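Long-range contacts in nidogen (Mus musculus, PDB 1NPE), which probably cross-links basement membrane components, its six-bladed YWTD beta-propeller domain serving as the site that binds laminin: residues 4-9 with 251-256; 206-211 with 221-226. All blocks are in the same frame, centred on the assembly; numbering follows the deposited sequence.

The two contacts show how a beta-propeller is tied both within a blade and between neighbouring blades. Contact 1 closes the ring, joining strand 2-8 to the segment that leads into strand 256-259; contact 2, nested in sequence inside that closure, binds strand 220-225 to the loop entering the preceding strand of its own blade. Their centres lie about 13 Å apart, and they touch directly: Thr224 OG1 is 2.8 Å from Tyr254 O, a probable hydrogen bond between blades, and Trp226 packs against Tyr254. Both reach the other protein chain of the assembly. Bound cadmium ions lie about 11 Å from the Gln8 side chain and about 6 Å from that of Tyr210.

Contact 1 of 2, residues 4-9 with 251-256; sequences LLFAQT and TRLYGI
Ring closure of the six-bladed propeller centres on Phe6 and Ile256, an antiparallel non-hydrogen-bonded pair where the C-terminal strand 256-259 joins the sheet begun by the N-terminal strands. Next to it, Ala7 N donates to Gly255 O (2.8 Å) and Tyr254 N to Ala7 O (2.7 Å), the second donor standing above the carbonyl plane. Phe6 CE2 comes 3.5 Å from Leu253 CD2, the two side chains crossing obliquely. The same methyl meets Gln8 CG at 3.4 Å, the Gln8 and Leu253 side chains lying side by side and pointing the same way. Gln8 is extended beyond CG, and its NE2 donates outside the segments to Lys249 O. An alanine here would probably leave the Lys249 carbonyl without this donor and open a gap beside Leu253 CD2. Where the two segments part, one water takes the place of direct pairing: it accepts from Thr9 N (2.9 Å) and from Thr251 OG1 (2.7 Å) and donates to Arg252 O (2.7 Å). Thr9 OG1 bonds an acidic side chain of the other protein chain. Backbone pairing thus gives way to a buried amide and a water bridge at the end that reaches the partner protein.

Contact 2 of 2, residues 206-211 with 221-226; sequences EGLQYP and LYYTDW
Tyr210, Tyr223 and Trp226 carry most of this contact, in which a loop folds over the end of strand 220-225. The Tyr210 ring and the six-membered ring of Trp226 are almost parallel (5° between planes) but slid apart, their centroids 5.5 Å from each other, and Tyr210 CE2 meets Trp226 CE3 at 3.4 Å with little overlap. Chi1 of -153° puts Tyr210 CG anti to the N that Asp225 holds; its OH bonds a polar side chain of the other protein chain. Two bonds hold the Tyr210 backbone: its N donates almost straight, though 35° out of the carboxylate plane, to the syn side of Asp225 OD2 (2.7 Å), and its O accepts from Trp226 N (2.9 Å). Over one face of Tyr223 sits Leu208 CD2, a CH-pi contact 3.9 Å from the ring centroid, while Pro211 CB approaches Tyr223 CD1 at 3.9 Å. In the plane of the Tyr223 ring, a water links its OH to Gln209 N and donates to Asp225 OD2 (2.8 Å). Tyr222 to Asp225 read YYTD, a variant of the family's YWTD motif. Its aspartate, gripping a loop amide and a water, probably holds the backbone from which Tyr210 meets the partner protein.

Contact 1 of 2, residues 4-9 with 251-256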
ATOM      1  N   LEU A   4     -11.959  17.492   3.664  1.00 28.96           N
ATOM      2  CA  LEU A   4     -11.291  16.445   2.907  1.00 26.95           C
ATOM      3  C   LEU A   4      -9.907  16.325   3.521  1.00 25.89           C
ATOM      4  O   LEU A   4      -9.279  17.336   3.845  1.00 23.68           O
ATOM      5  CB  LEU A   4     -11.136  16.835   1.438  1.00 27.48           C
ATOM      6  CG  LEU A   4     -12.031  16.177   0.396  1.00 28.30           C
ATOM      7  CD1 LEU A   4     -11.580  16.642  -0.982  1.00 28.61           C
ATOM      8  CD2 LEU A   4     -11.940  14.665   0.495  1.00 28.76           C
ATOM      9  N   LEU A   5      -9.438  15.094   3.673  1.00 23.98           N
ATOM     10  CA  LEU A   5      -8.130  14.839   4.252  1.00 22.58           C
ATOM     11  C   LEU A   5      -7.359  13.870   3.378  1.00 22.71           C
ATOM     12  O   LEU A   5      -7.903  12.846   2.953  1.00 22.43           O
ATOM     13  CB  LEU A   5      -8.289  14.236   5.652  1.00 22.42           C
ATOM     14  CG  LEU A   5      -8.877  15.124   6.750  1.00 22.78           C
ATOM     15  CD1 LEU A   5      -9.598  14.284   7.781  1.00 24.06           C
ATOM     16  CD2 LEU A   5      -7.775  15.933   7.391  1.00 21.33           C
ATOM     17  N   PHE A   6      -6.111  14.209   3.065  1.00 22.33           N
ATOM     18  CA  PHE A   6      -5.285  13.311   2.270  1.00 21.92           C
ATOM     19  C   PHE A   6      -3.851  13.210   2.778  1.00 22.71           C
ATOM     20  O   PHE A   6      -3.361  14.100   3.468  1.00 22.27           O
ATOM     21  CB  PHE A   6      -5.353  13.625   0.768  1.00 20.61           C
ATOM     22  CG  PHE A   6      -4.767  14.953   0.377  1.00 21.35           C
ATOM     23  CD1 PHE A   6      -5.593  16.061   0.186  1.00 20.94           C
ATOM     24  CD2 PHE A   6      -3.404  15.078   0.128  1.00 19.93           C
ATOM     25  CE1 PHE A   6      -5.074  17.279  -0.256  1.00 20.02           C
ATOM     26  CE2 PHE A   6      -2.872  16.289  -0.315  1.00 23.62           C
ATOM     27  CZ  PHE A   6      -3.713  17.394  -0.510  1.00 20.31           C
ATOM     28  N   ALA A   7      -3.193  12.105   2.450  1.00 23.61           N
ATOM     29  CA  ALA A   7      -1.836  11.857   2.899  1.00 22.96           C
ATOM     30  C   ALA A   7      -0.730  12.112   1.882  1.00 24.36           C
ATOM     31  O   ALA A   7      -0.909  11.931   0.678  1.00 22.95           O
ATOM     32  CB  ALA A   7      -1.727  10.433   3.426  1.00 21.66           C
ATOM     33  N   GLN A   8       0.411  12.550   2.406  1.00 25.50           N
ATOM     34  CA  GLN A   8       1.630  12.809   1.646  1.00 26.63           C
ATOM     35  C   GLN A   8       2.761  12.387   2.569  1.00 25.95           C
ATOM     36  O   GLN A   8       2.531  12.122   3.755  1.00 26.41           O
ATOM     37  CB  GLN A   8       1.787  14.290   1.299  1.00 28.09           C
ATOM     38  CG  GLN A   8       1.161  14.693  -0.021  1.00 29.38           C
ATOM     39  CD  GLN A   8       1.328  16.174  -0.331  1.00 29.49           C
ATOM     40  OE1 GLN A   8       1.130  17.025   0.532  1.00 33.95           O
ATOM     41  NE2 GLN A   8       1.679  16.485  -1.571  1.00 30.50           N
ATOM     42  N   THR A   9       3.969  12.280   2.025  1.00 25.25           N
ATOM     43  CA  THR A   9       5.119  11.894   2.827  1.00 23.70           C
ATOM     44  C   THR A   9       5.364  12.989   3.852  1.00 23.13           C
ATOM     45  O   THR A   9       5.458  14.165   3.503  1.00 23.52           O
ATOM     46  CB  THR A   9       6.379  11.686   1.954  1.00 25.16           C
ATOM     47  OG1 THR A   9       6.176  10.570   1.079  1.00 25.97           O
ATOM     48  CG2 THR A   9       7.605  11.423   2.809  1.00 22.25           C
ATOM     49  N   THR A 251       4.500  16.262  -4.121  1.00 29.20           N
ATOM     50  CA  THR A 251       5.006  14.950  -3.720  1.00 29.16           C
ATOM     51  C   THR A 251       3.882  13.907  -3.858  1.00 28.65           C
ATOM     52  O   THR A 251       2.722  14.258  -4.074  1.00 28.38           O
ATOM     53  CB  THR A 251       5.575  14.951  -2.272  1.00 29.95           C
ATOM     54  OG1 THR A 251       4.523  15.179  -1.329  1.00 29.25           O
ATOM     55  CG2 THR A 251       6.623  16.035  -2.107  1.00 27.68           C
ATOM     56  N   ARG A 252       4.238  12.630  -3.769  1.00 27.93           N
ATOM     57  CA  ARG A 252       3.285  11.529  -3.909  1.00 26.78           C
ATOM     58  C   ARG A 252       2.106  11.590  -2.923  1.00 24.71           C
ATOM     59  O   ARG A 252       2.298  11.655  -1.710  1.00 24.90           O
ATOM     60  CB  ARG A 252       4.019  10.199  -3.735  1.00 28.56           C
ATOM     61  CG  ARG A 252       3.372   9.010  -4.418  1.00 29.70           C
ATOM     62  CD  ARG A 252       3.614   9.054  -5.902  1.00 31.46           C
ATOM     63  NE  ARG A 252       4.256   7.842  -6.396  1.00 34.15           N
ATOM     64  CZ  ARG A 252       4.618   7.653  -7.662  1.00 33.87           C
ATOM     65  NH1 ARG A 252       4.399   8.597  -8.569  1.00 34.29           N
ATOM     66  NH2 ARG A 252       5.202   6.521  -8.023  1.00 32.89           N
ATOM     67  N   LEU A 253       0.892  11.605  -3.461  1.00 21.91           N
ATOM     68  CA  LEU A 253      -0.318  11.627  -2.646  1.00 21.10           C
ATOM     69  C   LEU A 253      -0.721  10.193  -2.304  1.00 20.06           C
ATOM     70  O   LEU A 253      -0.596   9.307  -3.140  1.00 18.52           O
ATOM     71  CB  LEU A 253      -1.467  12.285  -3.414  1.00 22.34           C
ATOM     72  CG  LEU A 253      -1.341  13.748  -3.844  1.00 22.73           C
ATOM     73  CD1 LEU A 253      -2.687  14.211  -4.352  1.00 24.78           C
ATOM     74  CD2 LEU A 253      -0.936  14.601  -2.667  1.00 22.59           C
ATOM     75  N   TYR A 254      -1.224   9.968  -1.092  1.00 18.06           N
ATOM     76  CA  TYR A 254      -1.643   8.630  -0.702  1.00 18.00           C
ATOM     77  C   TYR A 254      -3.125   8.519  -0.320  1.00 17.49           C
ATOM     78  O   TYR A 254      -3.994   8.845  -1.127  1.00 18.35           O
ATOM     79  CB  TYR A 254      -0.716   8.075   0.386  1.00 18.39           C
ATOM     80  CG  TYR A 254       0.711   7.935  -0.107  1.00 21.66           C
ATOM     81  CD1 TYR A 254       1.035   7.010  -1.102  1.00 23.40           C
ATOM     82  CD2 TYR A 254       1.726   8.770   0.372  1.00 22.50           C
ATOM     83  CE1 TYR A 254       2.329   6.921  -1.615  1.00 26.18           C
ATOM     84  CE2 TYR A 254       3.026   8.688  -0.136  1.00 25.56           C
ATOM     85  CZ  TYR A 254       3.318   7.766  -1.128  1.00 26.58           C
ATOM     86  OH  TYR A 254       4.581   7.710  -1.670  1.00 30.06           O
ATOM     87  N   GLY A 255      -3.408   8.036   0.887  1.00 16.26           N
ATOM     88  CA  GLY A 255      -4.781   7.876   1.331  1.00 15.08           C
ATOM     89  C   GLY A 255      -5.608   9.146   1.346  1.00 16.06           C
ATOM     90  O   GLY A 255      -5.076  10.257   1.403  1.00 17.46           O
ATOM     91  N   ILE A 256      -6.921   8.971   1.329  1.00 15.77           N
ATOM     92  CA  ILE A 256      -7.850  10.087   1.332  1.00 17.10           C
ATOM     93  C   ILE A 256      -9.124   9.679   2.066  1.00 19.43           C
ATOM     94  O   ILE A 256      -9.604   8.553   1.922  1.00 22.61           O
ATOM     95  CB  ILE A 256      -8.178  10.537  -0.118  1.00 14.87           C
ATOM     96  CG1 ILE A 256      -8.937  11.860  -0.120  1.00 12.71           C
ATOM     97  CG2 ILE A 256      -8.961   9.466  -0.848  1.00 13.46           C
ATOM     98  CD1 ILE A 256      -9.040  12.485  -1.502  1.00 11.82           C
TER
HETATM   99  O   HOH W   1       4.663  12.491  -0.808  1.00 20.03           O

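Contact 2 of 2, residues 206-211 with 221-226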
ATOM      1  N   GLU A 206     -14.135   5.889 -17.221  1.00 29.67           N
ATOM      2  CA  GLU A 206     -12.814   5.711 -17.817  1.00 30.10           C
ATOM      3  C   GLU A 206     -11.926   6.948 -17.745  1.00 29.24           C
ATOM      4  O   GLU A 206     -12.371   8.027 -17.355  1.00 28.71           O
ATOM      5  CB  GLU A 206     -12.959   5.278 -19.276  1.00 32.30           C
ATOM      6  CG  GLU A 206     -13.912   4.112 -19.480  1.00 35.99           C
ATOM      7  CD  GLU A 206     -13.316   3.009 -20.334  1.00 40.67           C
ATOM      8  OE1 GLU A 206     -12.271   2.439 -19.935  1.00 41.55           O
ATOM      9  OE2 GLU A 206     -13.898   2.710 -21.402  1.00 41.96           O
ATOM     10  N   GLY A 207     -10.660   6.767 -18.103  1.00 28.79           N
ATOM     11  CA  GLY A 207      -9.716   7.871 -18.121  1.00 27.83           C
ATOM     12  C   GLY A 207      -8.924   8.174 -16.864  1.00 27.36           C
ATOM     13  O   GLY A 207      -8.276   9.225 -16.802  1.00 29.28           O
ATOM     14  N   LEU A 208      -8.964   7.298 -15.863  1.00 24.19           N
ATOM     15  CA  LEU A 208      -8.203   7.545 -14.638  1.00 24.16           C
ATOM     16  C   LEU A 208      -6.740   7.145 -14.849  1.00 24.61           C
ATOM     17  O   LEU A 208      -6.433   5.983 -15.113  1.00 27.01           O
ATOM     18  CB  LEU A 208      -8.820   6.819 -13.433  1.00 21.29           C
ATOM     19  CG  LEU A 208     -10.156   7.357 -12.891  1.00 20.10           C
ATOM     20  CD1 LEU A 208     -11.294   7.087 -13.874  1.00 15.19           C
ATOM     21  CD2 LEU A 208     -10.462   6.716 -11.537  1.00 14.59           C
ATOM     22  N   GLN A 209      -5.848   8.125 -14.741  1.00 25.12           N
ATOM     23  CA  GLN A 209      -4.417   7.924 -14.960  1.00 24.93           C
ATOM     24  C   GLN A 209      -3.715   6.916 -14.041  1.00 22.36           C
ATOM     25  O   GLN A 209      -3.237   5.885 -14.507  1.00 22.84           O
ATOM     26  CB  GLN A 209      -3.701   9.275 -14.933  1.00 28.34           C
ATOM     27  CG  GLN A 209      -4.310  10.300 -15.884  1.00 32.05           C
ATOM     28  CD  GLN A 209      -3.378  10.672 -17.024  1.00 36.20           C
ATOM     29  OE1 GLN A 209      -3.211   9.915 -17.982  1.00 38.28           O
ATOM     30  NE2 GLN A 209      -2.767  11.846 -16.926  1.00 36.54           N
ATOM     31  N   TYR A 210      -3.613   7.224 -12.753  1.00 20.43           N
ATOM     32  CA  TYR A 210      -2.981   6.309 -11.809  1.00 18.65           C
ATOM     33  C   TYR A 210      -3.517   6.540 -10.414  1.00 16.39           C
ATOM     34  O   TYR A 210      -2.822   7.061  -9.538  1.00 16.63           O
ATOM     35  CB  TYR A 210      -1.447   6.429 -11.812  1.00 19.07           C
ATOM     36  CG  TYR A 210      -0.784   5.132 -11.382  1.00 18.88           C
ATOM     37  CD1 TYR A 210      -0.295   4.232 -12.330  1.00 17.48           C
ATOM     38  CD2 TYR A 210      -0.732   4.763 -10.037  1.00 17.75           C
ATOM     39  CE1 TYR A 210       0.221   2.993 -11.951  1.00 19.37           C
ATOM     40  CE2 TYR A 210      -0.219   3.527  -9.648  1.00 18.74           C
ATOM     41  CZ  TYR A 210       0.249   2.648 -10.609  1.00 17.92           C
ATOM     42  OH  TYR A 210       0.712   1.419 -10.236  1.00 18.93           O
ATOM     43  N   PRO A 211      -4.770   6.130 -10.183  1.00 15.35           N
ATOM     44  CA  PRO A 211      -5.458   6.272  -8.902  1.00 14.00           C
ATOM     45  C   PRO A 211      -4.816   5.426  -7.819  1.00 13.86           C
ATOM     46  O   PRO A 211      -4.421   4.288  -8.072  1.00 13.37           O
ATOM     47  CB  PRO A 211      -6.855   5.717  -9.193  1.00 13.59           C
ATOM     48  CG  PRO A 211      -6.968   5.681 -10.656  1.00 15.00           C
ATOM     49  CD  PRO A 211      -5.596   5.378 -11.138  1.00 16.29           C
ATOM     50  N   LEU A 221     -16.963  11.355  -6.247  1.00 26.88           N
ATOM     51  CA  LEU A 221     -15.841  10.516  -5.842  1.00 24.34           C
ATOM     52  C   LEU A 221     -14.608  11.401  -5.794  1.00 22.37           C
ATOM     53  O   LEU A 221     -14.437  12.281  -6.631  1.00 20.20           O
ATOM     54  CB  LEU A 221     -15.583   9.385  -6.848  1.00 23.28           C
ATOM     55  CG  LEU A 221     -16.558   8.214  -6.933  1.00 23.74           C
ATOM     56  CD1 LEU A 221     -15.998   7.190  -7.914  1.00 23.53           C
ATOM     57  CD2 LEU A 221     -16.771   7.586  -5.562  1.00 21.44           C
ATOM     58  N   TYR A 222     -13.762  11.182  -4.798  1.00 20.64           N
ATOM     59  CA  TYR A 222     -12.532  11.951  -4.680  1.00 19.01           C
ATOM     60  C   TYR A 222     -11.390  10.952  -4.602  1.00 17.16           C
ATOM     61  O   TYR A 222     -11.340  10.134  -3.678  1.00 16.20           O
ATOM     62  CB  TYR A 222     -12.544  12.826  -3.423  1.00 20.03           C
ATOM     63  CG  TYR A 222     -13.641  13.861  -3.406  1.00 20.44           C
ATOM     64  CD1 TYR A 222     -14.891  13.565  -2.867  1.00 20.02           C
ATOM     65  CD2 TYR A 222     -13.435  15.132  -3.942  1.00 19.66           C
ATOM     66  CE1 TYR A 222     -15.912  14.508  -2.861  1.00 20.84           C
ATOM     67  CE2 TYR A 222     -14.453  16.084  -3.944  1.00 20.62           C
ATOM     68  CZ  TYR A 222     -15.686  15.764  -3.402  1.00 21.41           C
ATOM     69  OH  TYR A 222     -16.697  16.691  -3.405  1.00 24.91           O
ATOM     70  N   TYR A 223     -10.500  10.991  -5.589  1.00 14.39           N
ATOM     71  CA  TYR A 223      -9.367  10.082  -5.594  1.00 13.79           C
ATOM     72  C   TYR A 223      -8.011  10.771  -5.726  1.00 13.37           C
ATOM     73  O   TYR A 223      -7.911  11.885  -6.245  1.00 12.02           O
ATOM     74  CB  TYR A 223      -9.535   8.998  -6.672  1.00 11.30           C
ATOM     75  CG  TYR A 223      -9.373   9.444  -8.108  1.00 12.12           C
ATOM     76  CD1 TYR A 223      -8.127   9.392  -8.738  1.00 12.58           C
ATOM     77  CD2 TYR A 223     -10.473   9.853  -8.863  1.00 13.72           C
ATOM     78  CE1 TYR A 223      -7.982   9.729 -10.087  1.00 13.00           C
ATOM     79  CE2 TYR A 223     -10.342  10.194 -10.209  1.00 12.94           C
ATOM     80  CZ  TYR A 223      -9.093  10.125 -10.813  1.00 13.40           C
ATOM     81  OH  TYR A 223      -8.964  10.432 -12.146  1.00 15.60           O
ATOM     82  N   THR A 224      -6.975  10.103  -5.224  1.00 14.34           N
ATOM     83  CA  THR A 224      -5.614  10.616  -5.304  1.00 13.45           C
ATOM     84  C   THR A 224      -4.950   9.939  -6.490  1.00 14.58           C
ATOM     85  O   THR A 224      -5.119   8.732  -6.698  1.00 15.43           O
ATOM     86  CB  THR A 224      -4.817  10.325  -4.023  1.00 14.56           C
ATOM     87  OG1 THR A 224      -4.773   8.911  -3.791  1.00 13.24           O
ATOM     88  CG2 THR A 224      -5.460  11.036  -2.828  1.00 10.75           C
ATOM     89  N   ASP A 225      -4.194  10.713  -7.261  1.00 14.80           N
ATOM     90  CA  ASP A 225      -3.538  10.195  -8.452  1.00 16.51           C
ATOM     91  C   ASP A 225      -2.031  10.414  -8.411  1.00 18.11           C
ATOM     92  O   ASP A 225      -1.555  11.515  -8.140  1.00 17.23           O
ATOM     93  CB  ASP A 225      -4.156  10.849  -9.695  1.00 16.17           C
ATOM     94  CG  ASP A 225      -3.729  10.182 -10.994  1.00 17.86           C
ATOM     95  OD1 ASP A 225      -2.593  10.407 -11.432  1.00 20.69           O
ATOM     96  OD2 ASP A 225      -4.540   9.454 -11.599  1.00 15.05           O
ATOM     97  N   TRP A 226      -1.294   9.341  -8.681  1.00 19.64           N
ATOM     98  CA  TRP A 226       0.171   9.346  -8.685  1.00 21.34           C
ATOM     99  C   TRP A 226       0.798   9.965  -9.946  1.00 22.41           C
ATOM    100  O   TRP A 226       1.930  10.454  -9.917  1.00 22.71           O
ATOM    101  CB  TRP A 226       0.683   7.912  -8.536  1.00 21.07           C
ATOM    102  CG  TRP A 226       0.641   7.372  -7.137  1.00 21.91           C
ATOM    103  CD1 TRP A 226       0.134   7.985  -6.023  1.00 19.89           C
ATOM    104  CD2 TRP A 226       1.170   6.119  -6.698  1.00 19.88           C
ATOM    105  NE1 TRP A 226       0.318   7.189  -4.921  1.00 19.28           N
ATOM    106  CE2 TRP A 226       0.952   6.038  -5.307  1.00 19.72           C
ATOM    107  CE3 TRP A 226       1.806   5.052  -7.348  1.00 20.87           C
ATOM    108  CZ2 TRP A 226       1.348   4.934  -4.553  1.00 19.11           C
ATOM    109  CZ3 TRP A 226       2.197   3.956  -6.599  1.00 19.98           C
ATOM    110  CH2 TRP A 226       1.965   3.905  -5.213  1.00 19.31           C
TER
HETATM  111  O   HOH W   2      -6.536  10.278 -13.366  1.00 31.96           O